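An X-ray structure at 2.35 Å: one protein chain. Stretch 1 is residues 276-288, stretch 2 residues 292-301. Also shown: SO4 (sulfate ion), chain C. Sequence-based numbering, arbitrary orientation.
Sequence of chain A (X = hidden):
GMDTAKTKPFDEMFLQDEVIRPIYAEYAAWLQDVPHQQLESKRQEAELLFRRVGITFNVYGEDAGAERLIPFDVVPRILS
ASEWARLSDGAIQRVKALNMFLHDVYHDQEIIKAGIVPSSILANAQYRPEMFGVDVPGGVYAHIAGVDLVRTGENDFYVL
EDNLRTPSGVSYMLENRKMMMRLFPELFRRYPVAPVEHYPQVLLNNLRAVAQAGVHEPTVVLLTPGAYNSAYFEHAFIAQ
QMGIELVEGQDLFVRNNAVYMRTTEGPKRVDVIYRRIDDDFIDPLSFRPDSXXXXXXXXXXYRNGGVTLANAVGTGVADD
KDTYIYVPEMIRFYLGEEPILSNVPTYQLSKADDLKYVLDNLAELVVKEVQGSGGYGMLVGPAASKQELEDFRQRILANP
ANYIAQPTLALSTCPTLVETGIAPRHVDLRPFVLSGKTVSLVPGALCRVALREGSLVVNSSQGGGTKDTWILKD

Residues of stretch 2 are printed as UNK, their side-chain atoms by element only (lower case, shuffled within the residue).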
# COMPACT_ATOMS: atom_id res chain seq x y z
N ARG A 276 -13.67 -1.97 -5.37
CA ARG A 276 -12.38 -2.58 -5.69
C ARG A 276 -12.24 -2.70 -7.21
O ARG A 276 -11.61 -3.62 -7.73
CB ARG A 276 -12.19 -3.93 -4.94
CG ARG A 276 -12.05 -3.77 -3.41
CD ARG A 276 -10.78 -3.02 -2.97
NE ARG A 276 -9.56 -3.76 -3.33
CZ ARG A 276 -8.90 -4.56 -2.49
NH1 ARG A 276 -9.30 -4.69 -1.23
NH2 ARG A 276 -7.83 -5.23 -2.91
N ILE A 277 -12.85 -1.75 -7.91
CA ILE A 277 -12.80 -1.61 -9.37
C ILE A 277 -12.21 -0.22 -9.67
O ILE A 277 -12.47 0.72 -8.92
CB ILE A 277 -14.24 -1.77 -9.96
CG1 ILE A 277 -14.80 -3.18 -9.70
CG2 ILE A 277 -14.27 -1.43 -11.44
CD1 ILE A 277 -16.11 -3.48 -10.33
N ASP A 278 -11.42 -0.08 -10.76
CA ASP A 278 -10.87 1.22 -11.15
C ASP A 278 -11.97 2.17 -11.60
O ASP A 278 -12.97 1.71 -12.16
CB ASP A 278 -9.85 1.06 -12.28
CG ASP A 278 -8.53 0.45 -11.85
OD1 ASP A 278 -8.02 0.82 -10.76
OD2 ASP A 278 -7.96 -0.35 -12.64
N ASP A 279 -11.78 3.49 -11.37
CA ASP A 279 -12.71 4.56 -11.80
C ASP A 279 -13.24 4.31 -13.19
O ASP A 279 -14.43 4.40 -13.43
CB ASP A 279 -11.99 5.93 -11.82
CG ASP A 279 -11.77 6.54 -10.47
OD1 ASP A 279 -12.28 5.98 -9.48
OD2 ASP A 279 -11.10 7.59 -10.41
N ASP A 280 -12.33 4.07 -14.13
CA ASP A 280 -12.61 3.89 -15.55
C ASP A 280 -13.69 2.87 -15.84
O ASP A 280 -14.33 2.95 -16.88
CB ASP A 280 -11.32 3.48 -16.28
CG ASP A 280 -10.49 4.63 -16.75
OD1 ASP A 280 -11.08 5.69 -17.07
OD2 ASP A 280 -9.26 4.45 -16.89
N PHE A 281 -13.86 1.88 -14.96
CA PHE A 281 -14.76 0.74 -15.19
C PHE A 281 -16.06 0.75 -14.39
O PHE A 281 -16.85 -0.18 -14.53
CB PHE A 281 -14.01 -0.57 -14.93
CG PHE A 281 -13.00 -0.92 -15.99
CD1 PHE A 281 -11.72 -0.39 -15.96
CD2 PHE A 281 -13.33 -1.82 -17.01
CE1 PHE A 281 -10.79 -0.73 -16.94
CE2 PHE A 281 -12.39 -2.15 -17.99
CZ PHE A 281 -11.13 -1.60 -17.95
N ILE A 282 -16.30 1.78 -13.55
CA ILE A 282 -17.47 1.79 -12.65
C ILE A 282 -18.80 2.18 -13.28
O ILE A 282 -19.84 1.88 -12.70
CB ILE A 282 -17.22 2.57 -11.33
CG1 ILE A 282 -16.97 4.07 -11.57
CG2 ILE A 282 -16.14 1.93 -10.47
CD1 ILE A 282 -17.87 4.95 -10.82
N ASP A 283 -18.79 2.95 -14.37
CA ASP A 283 -20.03 3.46 -14.95
C ASP A 283 -19.90 3.66 -16.47
O ASP A 283 -19.32 4.66 -16.92
CB ASP A 283 -20.47 4.78 -14.23
CG ASP A 283 -21.80 5.37 -14.69
OD1 ASP A 283 -22.44 4.78 -15.59
OD2 ASP A 283 -22.19 6.45 -14.18
N PRO A 284 -20.51 2.74 -17.26
CA PRO A 284 -20.40 2.85 -18.73
C PRO A 284 -21.09 4.08 -19.35
O PRO A 284 -20.82 4.40 -20.49
CB PRO A 284 -20.96 1.52 -19.25
CG PRO A 284 -21.74 0.96 -18.14
CD PRO A 284 -21.20 1.49 -16.86
N LEU A 285 -21.92 4.79 -18.58
CA LEU A 285 -22.58 6.00 -19.07
C LEU A 285 -21.72 7.24 -18.87
O LEU A 285 -22.08 8.31 -19.34
CB LEU A 285 -23.95 6.21 -18.36
CG LEU A 285 -24.98 5.08 -18.45
CD1 LEU A 285 -26.26 5.46 -17.74
CD2 LEU A 285 -25.27 4.70 -19.91
N SER A 286 -20.60 7.11 -18.15
CA SER A 286 -19.76 8.27 -17.84
C SER A 286 -18.30 8.06 -18.18
O SER A 286 -17.59 9.03 -18.46
CB SER A 286 -19.89 8.65 -16.37
OG SER A 286 -21.21 9.08 -16.08
N PHE A 287 -17.82 6.82 -18.10
CA PHE A 287 -16.43 6.49 -18.37
C PHE A 287 -16.35 5.51 -19.52
O PHE A 287 -17.06 5.72 -20.51
CB PHE A 287 -15.73 5.99 -17.08
CG PHE A 287 -15.74 7.01 -15.96
CD1 PHE A 287 -15.18 8.28 -16.14
CD2 PHE A 287 -16.34 6.73 -14.74
CE1 PHE A 287 -15.20 9.22 -15.11
CE2 PHE A 287 -16.36 7.68 -13.71
CZ PHE A 287 -15.78 8.91 -13.89
N ARG A 288 -15.52 4.44 -19.42
CA ARG A 288 -15.38 3.41 -20.47
C ARG A 288 -16.75 2.81 -20.83
O ARG A 288 -17.35 2.13 -19.99
CB ARG A 288 -14.43 2.30 -20.01
CG ARG A 288 -12.97 2.70 -19.97
CD ARG A 288 -12.15 1.57 -19.43
NE ARG A 288 -10.72 1.89 -19.40
CZ ARG A 288 -9.87 1.55 -20.36
NH1 ARG A 288 -10.29 0.89 -21.43
NH2 ARG A 288 -8.59 1.87 -20.25
N UNK A 292 -18.11 -3.88 -18.49
CA UNK A 292 -19.16 -4.76 -17.99
C UNK A 292 -18.99 -4.98 -16.48
O UNK A 292 -19.70 -5.81 -15.89
se UNK A 292 -19.50 -7.73 -20.90
c UNK A 292 -19.70 -6.02 -20.09
c UNK A 292 -19.12 -6.08 -18.72
c UNK A 292 -20.50 -7.39 -22.58
N UNK A 293 -18.05 -4.23 -15.86
CA UNK A 293 -17.75 -4.35 -14.43
C UNK A 293 -18.56 -3.40 -13.59
O UNK A 293 -18.71 -3.62 -12.39
c UNK A 293 -16.25 -4.08 -14.18
c UNK A 293 -15.25 -4.91 -14.96
c UNK A 293 -15.54 -6.41 -14.82
c UNK A 293 -13.85 -4.59 -14.53
N UNK A 294 -19.04 -2.33 -14.20
CA UNK A 294 -19.69 -1.25 -13.48
C UNK A 294 -21.19 -1.27 -13.42
O UNK A 294 -21.83 -2.30 -13.65
N UNK A 295 -21.75 -0.12 -13.04
CA UNK A 295 -23.16 0.07 -12.80
C UNK A 295 -23.58 1.33 -13.56
O UNK A 295 -23.17 2.44 -13.19
c UNK A 295 -23.44 0.22 -11.25
c UNK A 295 -22.77 -0.91 -10.45
c UNK A 295 -24.94 0.29 -10.95
N UNK A 296 -24.41 1.21 -14.62
CA UNK A 296 -24.82 2.42 -15.37
C UNK A 296 -25.51 3.47 -14.50
O UNK A 296 -26.45 3.16 -13.78
c UNK A 296 -25.73 1.87 -16.47
c UNK A 296 -25.29 0.43 -16.63
c UNK A 296 -24.95 -0.02 -15.25
N UNK A 297 -25.02 4.71 -14.57
CA UNK A 297 -25.57 5.84 -13.82
C UNK A 297 -25.02 6.01 -12.42
O UNK A 297 -25.40 6.97 -11.73
N UNK A 298 -24.13 5.11 -11.98
CA UNK A 298 -23.54 5.15 -10.64
C UNK A 298 -22.88 6.49 -10.31
O UNK A 298 -23.10 7.04 -9.22
c UNK A 298 -21.83 3.90 -9.10
c UNK A 298 -20.83 2.76 -9.09
c UNK A 298 -22.53 4.00 -10.46
c UNK A 298 -22.84 3.74 -7.97
N UNK A 299 -22.07 7.03 -11.25
CA UNK A 299 -21.40 8.30 -11.03
C UNK A 299 -22.37 9.44 -10.71
O UNK A 299 -22.12 10.22 -9.79
c UNK A 299 -19.68 9.97 -12.04
c UNK A 299 -18.66 9.86 -10.88
c UNK A 299 -20.48 8.67 -12.22
c UNK A 299 -19.01 10.37 -13.33
N UNK A 300 -23.51 9.51 -11.44
CA UNK A 300 -24.55 10.52 -11.22
C UNK A 300 -25.16 10.45 -9.79
O UNK A 300 -25.40 11.49 -9.18
c UNK A 300 -25.66 10.40 -12.27
o UNK A 300 -26.76 11.24 -11.96
N UNK A 301 -25.41 9.22 -9.28
CA UNK A 301 -25.95 9.02 -7.91
C UNK A 301 -24.94 9.53 -6.86
O UNK A 301 -25.32 10.18 -5.88
c UNK A 301 -26.91 7.32 -6.26
c UNK A 301 -26.33 7.52 -7.66
c UNK A 301 -27.31 7.02 -8.71
S SO4 C . -25.39 14.52 -13.17
O1 SO4 C . -24.39 13.65 -12.53
O2 SO4 C . -25.60 15.72 -12.35
O3 SO4 C . -24.91 14.91 -14.50
O4 SO4 C . -26.67 13.79 -13.30
O HOH W 1 -23.57 8.53 -14.51

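Position 292 carries an unbranched chain of two carbons, a selenium and a terminal carbon. Its CA-to-CB bond points away from stretch 1, and its CB stays 7.4 Å from Phe281 CD2. It is Met292, as selenomethionine.

Position 293 has four carbons, forked at the second, and its CB lies 3.9 Å from Ile277 CD1. The fork marks Leu293, whose CD1 reaches Phe281 CD2 at 3.8 Å, while Ile277 CD1 also rests 3.3 Å from Leu293 O.

Position 294 has no side-chain atoms. Its CA sits 3.2 Å from Ile282 O, and an ideal CB would fall 2.3 Å from Ile282 C and 2.5 Å from Phe281 O, both clashes. This is Gly294, and its CA lies 3.9 Å from Ile282 CA, the closest CA pair.

Position 295 shows one carbon bearing two more, its CA-to-CB bond away from stretch 1: Val295. Its backbone does the work, with Val295 N donating to Ile282 O at 2.8 Å and a nearly straight 171°.

At 296 three carbons close a ring onto the backbone N, and its CB lies 3.8 Å from Leu285 CG: Pro296, whose CG packs 3.9 Å from Pro284 CG.

Position 297 again lacks a side chain, and its phi of 87° favours glycine: Gly297. It is the N-cap residue, and its N donates to Asp283 OD1 at 2.8 Å.

Position 298 has four carbons forked at the second, its CA-to-CB bond toward stretch 1. It is Leu298, with CD2 4.1 Å from Ile282 CD1; its N closes the type II turn by bonding to Val295 O at 3.1 Å.

Position 299 has the same forked four carbons and the largest covered area of stretch 2. Leu299 places CD2 3.6 Å from both Ser286 CB and Phe287 CZ, and its N donates to Asp283 OD2 at 3.0 Å.

Position 300 is one carbon, then one oxygen: Ser300. Its OG donates to sulfate O4 at 2.9 Å, and its N reaches Asp283 OD2 through a water.

Position 301, one carbon carrying two, is Val301, out of reach of stretch 1.

The contact turns on one buried carboxylate. Asp283 accepts from Gly297 N and Leu299 N across the stretches, and its OD1 also takes Leu285 N at 3.0 Å, tying its own loop to the turn and helix start. Gly294 permits the close backbone approach, and the Val295 bond fixes it. Apolar pairs, from Ile277-Leu293 to Phe287-Leu299, complete the contact.

Stretch 2, residues 292-301: MLGVPGLLSV
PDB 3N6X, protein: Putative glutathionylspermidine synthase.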